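Local coordinates for probable leucine/isoleucine/valine-binding protein (PDB 4KV7) that probably binds branched-chain amino acids such as leucine, isoleucine or valine in the periplasm, at residues A[131-137]-A[354-360]; A[333-337]-A[349-354]. The protein carries 1 engineered substitution. Numbering follows the deposited sequence.

Interaction 1: residues A[131-137]-A[354-360]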
# COMPACT_ATOMS: atom_id res chain seq x y z
N VAL A 131 -13.80 -1.35 -8.35
CA VAL A 131 -12.49 -1.19 -7.73
C VAL A 131 -11.90 0.17 -8.09
O VAL A 131 -11.60 0.44 -9.26
CB VAL A 131 -11.53 -2.32 -8.14
CG1 VAL A 131 -10.17 -2.12 -7.48
CG2 VAL A 131 -12.11 -3.67 -7.77
N ILE A 132 -11.75 1.02 -7.08
CA ILE A 132 -11.27 2.39 -7.27
C ILE A 132 -10.08 2.59 -6.34
O ILE A 132 -10.17 2.33 -5.14
CB ILE A 132 -12.37 3.42 -6.99
CG1 ILE A 132 -13.55 3.17 -7.94
CG2 ILE A 132 -11.84 4.83 -7.16
CD1 ILE A 132 -14.68 4.17 -7.82
N ASN A 133 -8.97 3.03 -6.92
CA ASN A 133 -7.69 3.08 -6.24
C ASN A 133 -7.18 4.49 -6.02
O ASN A 133 -7.40 5.37 -6.86
CB ASN A 133 -6.65 2.31 -7.06
CG ASN A 133 -7.09 0.90 -7.36
OD1 ASN A 133 -7.26 0.09 -6.45
ND2 ASN A 133 -7.27 0.59 -8.65
N TYR A 134 -6.50 4.70 -4.90
CA TYR A 134 -5.70 5.90 -4.69
C TYR A 134 -4.28 5.74 -5.26
O TYR A 134 -3.81 6.57 -6.04
CB TYR A 134 -5.62 6.30 -3.18
CG TYR A 134 -4.37 7.11 -2.92
CD1 TYR A 134 -4.25 8.40 -3.42
CD2 TYR A 134 -3.29 6.56 -2.26
CE1 TYR A 134 -3.08 9.13 -3.26
CE2 TYR A 134 -2.11 7.28 -2.09
CZ TYR A 134 -2.01 8.56 -2.60
OH TYR A 134 -0.85 9.30 -2.47
N ARG A 135 -3.59 4.69 -4.84
CA ARG A 135 -2.13 4.61 -4.95
C ARG A 135 -1.61 4.19 -6.31
O ARG A 135 -2.26 3.46 -7.06
CB ARG A 135 -1.56 3.67 -3.89
CG ARG A 135 -2.14 2.26 -3.94
CD ARG A 135 -1.12 1.17 -3.62
NE ARG A 135 -0.68 1.23 -2.23
CZ ARG A 135 0.36 0.57 -1.73
NH1 ARG A 135 0.69 0.73 -0.46
NH2 ARG A 135 1.08 -0.23 -2.51
N ALA A 136 -0.39 4.64 -6.60
CA ALA A 136 0.38 4.14 -7.73
C ALA A 136 0.55 2.63 -7.62
O ALA A 136 0.38 2.04 -6.55
CB ALA A 136 1.75 4.82 -7.74
N SER A 137 0.89 2.02 -8.74
CA SER A 137 0.96 0.57 -8.87
C SER A 137 2.36 0.01 -8.64
O SER A 137 3.35 0.75 -8.65
CB SER A 137 0.51 0.17 -10.27
OG SER A 137 1.52 0.54 -11.19
N HIS A 354 -9.60 4.91 -12.72
CA HIS A 354 -9.79 4.39 -11.38
C HIS A 354 -8.53 4.31 -10.54
O HIS A 354 -8.47 3.57 -9.56
CB HIS A 354 -10.49 3.03 -11.44
CG HIS A 354 -11.96 3.12 -11.67
ND1 HIS A 354 -12.78 2.01 -11.73
CD2 HIS A 354 -12.77 4.19 -11.84
CE1 HIS A 354 -14.02 2.39 -11.94
NE2 HIS A 354 -14.05 3.71 -12.01
N GLN A 355 -7.52 5.09 -10.89
CA GLN A 355 -6.33 5.20 -10.06
C GLN A 355 -5.99 6.68 -9.91
O GLN A 355 -5.68 7.36 -10.88
CB GLN A 355 -5.15 4.42 -10.64
CG GLN A 355 -3.93 4.43 -9.72
CD GLN A 355 -2.75 3.72 -10.33
OE1 GLN A 355 -2.82 2.52 -10.60
NE2 GLN A 355 -1.68 4.46 -10.58
N ALA A 356 -6.06 7.18 -8.68
CA ALA A 356 -6.00 8.61 -8.45
C ALA A 356 -4.61 9.20 -8.69
O ALA A 356 -4.49 10.32 -9.17
CB ALA A 356 -6.48 8.94 -7.06
N SER A 357 -3.58 8.43 -8.32
CA SER A 357 -2.20 8.89 -8.32
C SER A 357 -1.29 7.89 -9.02
O SER A 357 -1.47 6.68 -8.84
CB SER A 357 -1.74 9.05 -6.86
OG SER A 357 -0.34 9.27 -6.77
N SER A 358 -0.31 8.37 -9.79
CA SER A 358 0.78 7.52 -10.30
C SER A 358 2.11 7.90 -9.66
O SER A 358 3.16 7.41 -10.07
CB SER A 358 0.90 7.60 -11.82
OG SER A 358 -0.14 6.87 -12.47
N LYS A 359 2.08 8.77 -8.66
CA LYS A 359 3.31 9.30 -8.11
C LYS A 359 4.00 8.31 -7.18
O LYS A 359 3.36 7.64 -6.36
CB LYS A 359 3.04 10.61 -7.38
CG LYS A 359 4.28 11.44 -7.08
CD LYS A 359 3.94 12.92 -7.06
CE LYS A 359 5.11 13.77 -6.60
NZ LYS A 359 4.70 15.20 -6.43
N VAL A 360 5.31 8.22 -7.33
CA VAL A 360 6.14 7.34 -6.52
C VAL A 360 7.18 8.22 -5.83
O VAL A 360 7.89 8.99 -6.49
CB VAL A 360 6.83 6.28 -7.40
CG1 VAL A 360 7.84 5.47 -6.60
CG2 VAL A 360 5.78 5.38 -8.06
O HOH W 1 -0.46 11.24 -4.74
O HOH W 2 0.83 7.22 -5.37

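Interaction 2: residues A[333-337]-A[349-354]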
# COMPACT_ATOMS: atom_id res chain seq x y z
N LEU A 333 -17.24 9.01 -6.13
CA LEU A 333 -15.81 8.83 -6.31
C LEU A 333 -15.42 9.17 -7.75
O LEU A 333 -14.42 9.85 -7.98
CB LEU A 333 -15.40 7.40 -5.94
CG LEU A 333 -15.39 7.10 -4.44
CD1 LEU A 333 -15.33 5.59 -4.20
CD2 LEU A 333 -14.21 7.80 -3.76
N GLU A 334 -16.22 8.72 -8.72
CA GLU A 334 -15.94 9.01 -10.12
C GLU A 334 -16.15 10.48 -10.47
O GLU A 334 -15.54 10.99 -11.41
CB GLU A 334 -16.76 8.09 -11.02
CG GLU A 334 -16.36 6.63 -10.88
CD GLU A 334 -17.11 5.69 -11.80
OE1 GLU A 334 -18.15 6.10 -12.36
OE2 GLU A 334 -16.65 4.54 -11.95
N GLN A 335 -17.01 11.15 -9.72
CA GLN A 335 -17.32 12.56 -9.95
C GLN A 335 -16.23 13.48 -9.40
O GLN A 335 -16.24 14.68 -9.68
CB GLN A 335 -18.67 12.90 -9.32
CG GLN A 335 -19.25 14.24 -9.73
N LEU A 336 -15.28 12.93 -8.64
CA LEU A 336 -14.21 13.76 -8.09
C LEU A 336 -13.40 14.47 -9.19
O LEU A 336 -12.95 15.60 -9.00
CB LEU A 336 -13.27 12.93 -7.20
CG LEU A 336 -13.81 12.54 -5.83
CD1 LEU A 336 -12.94 11.46 -5.21
CD2 LEU A 336 -13.88 13.75 -4.92
N GLY A 337 -13.26 13.82 -10.35
CA GLY A 337 -12.54 14.42 -11.46
C GLY A 337 -11.09 14.72 -11.10
O GLY A 337 -10.44 13.93 -10.41
N LEU A 349 -9.73 11.12 -10.77
CA LEU A 349 -10.59 9.95 -10.81
C LEU A 349 -11.75 10.24 -11.75
O LEU A 349 -12.14 11.40 -11.91
CB LEU A 349 -11.13 9.62 -9.42
CG LEU A 349 -10.11 8.99 -8.46
CD1 LEU A 349 -10.70 8.87 -7.05
CD2 LEU A 349 -9.65 7.61 -8.96
N GLY A 350 -12.30 9.21 -12.37
CA GLY A 350 -13.43 9.38 -13.26
C GLY A 350 -13.99 8.04 -13.67
O GLY A 350 -13.46 7.01 -13.26
N PRO A 351 -15.06 8.04 -14.47
CA PRO A 351 -15.70 6.81 -14.97
C PRO A 351 -14.71 5.85 -15.62
O PRO A 351 -14.88 4.63 -15.51
CB PRO A 351 -16.68 7.34 -16.02
CG PRO A 351 -17.03 8.70 -15.55
CD PRO A 351 -15.78 9.25 -14.91
N ASN A 352 -13.68 6.39 -16.27
CA ASN A 352 -12.68 5.59 -16.96
C ASN A 352 -11.28 5.75 -16.38
O ASN A 352 -10.28 5.46 -17.05
CB ASN A 352 -12.64 5.96 -18.44
CG ASN A 352 -14.03 6.03 -19.06
OD1 ASN A 352 -14.72 5.03 -19.16
ND2 ASN A 352 -14.43 7.23 -19.47
N ASP A 353 -11.21 6.23 -15.15
CA ASP A 353 -9.93 6.48 -14.52
C ASP A 353 -10.05 6.12 -13.05
O ASP A 353 -10.54 6.91 -12.23
CB ASP A 353 -9.54 7.96 -14.68
CG ASP A 353 -8.19 8.28 -14.07
OD1 ASP A 353 -7.53 7.36 -13.53
OD2 ASP A 353 -7.78 9.45 -14.12
N HIS A 354 -9.60 4.91 -12.72
CA HIS A 354 -9.79 4.39 -11.38
C HIS A 354 -8.53 4.31 -10.54
O HIS A 354 -8.47 3.57 -9.56
CB HIS A 354 -10.49 3.03 -11.44
CG HIS A 354 -11.96 3.12 -11.67
ND1 HIS A 354 -12.78 2.01 -11.73
CD2 HIS A 354 -12.77 4.19 -11.84
CE1 HIS A 354 -14.02 2.39 -11.94
NE2 HIS A 354 -14.05 3.71 -12.01

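Interaction 1: residues A[131-137]-A[354-360]
Two largely irregular segments run side by side in the same direction and share a single backbone bridge, Asn133 with Gln355. Asn133 is its centre. Its N donates to His354 O (2.7 Å), and its O accepts from Ala356 N (2.9 Å). Asn133 O also receives a CA-H...O contact from Gln355 CA at 3.4 Å. The pairing continues one step further, where Ser357 N donates to Tyr134 O (3.0 Å). Asn133 ND2 adds only a weak bond to His354 O at 3.3 Å; its stronger partner is Leu122 O.

Side chains close the two ends. Ile132 CG1 sits 3.9 Å from the centroid of the His354 ring, almost on the ring normal, in a CH-pi contact. At the other end, Ala136 CB packs on Val360 CG2 at 4.1 Å.

Two waters meet at Ser357 OG. Water 1 donates to Tyr134 OH (3.0 Å) and to Ser357 OG (2.8 Å), while Tyr134 OH also bonds Val272 O. Water 2 accepts from Ala136 N (3.1 Å) and Ser357 OG (2.7 Å), and donates to Lys359 O (2.7 Å). Ser357 OG accepts from Lys359 N at 3.1 Å, which forms an ST turn.

Segment 131-137 leads from the sheet of one lobe to helix 138-151 of the other. Segment 354-360 leads into strand 361-365 of that second lobe. They are consistent with two hinge crossings of a type I periplasmic binding protein. Direct backbone bonds join them near the first lobe, and from Ala136 on a water carries the link to Ser357 and Lys359.

Interaction 2: residues A[333-337]-A[349-354]
Helix 326-335 is followed by Gly337, whose phi of 61° readily suits glycine. This turn brings the chain beside Leu349, at the end of strand 347-349. Leu349 N donates to Gly337 O at 2.9 Å. Gly350 CA lies 3.2 Å from Glu334 O in a nearly straight CA-H...O contact. The chain then makes a type I beta turn from Gly350 to Asp353, with Asp353 N bonded to Gly350 O at 3.0 Å.

That turn brings the His354 ring back toward the helix. His354 NE2 donates to Glu334 OE2 at 2.7 Å, with the oxygen near the ring plane. The Glu334 side chain also passes over Pro351, its CD 3.6 Å from Pro351 CA. Leu336 CD1 meets Leu349 CD1 at 3.9 Å, and Leu336 also touches Ile312 of helix 301-319. One backbone bond and one His-carboxylate bond thus tie the end of the helix to the chain on both sides of the turn, within the lobe that holds strand 131-132.

In the fold
Both contacts hold the chain between strands 347-349 and 361-365, and His354 belongs to each. Its carbonyl and ring face serve interaction 1, its NE2 interaction 2. Interaction 1 is mostly buried, its centre about 10 Å from the centre of the chain, and lies where the lobes join. Interaction 2 is partly buried, its centre about 20 Å from the centre of the chain, and stays within one lobe. Both have backbone hydrogen bonds: three cross interaction 1, with bridging waters, and one crosses interaction 2, beside a His-carboxylate hydrogen bond and a leucine contact. Packing joins them. Ile132 CD1 lies 3.8 Å from Leu333 CB, and Leu349 CD2 lies 3.6 Å from Ala356 N.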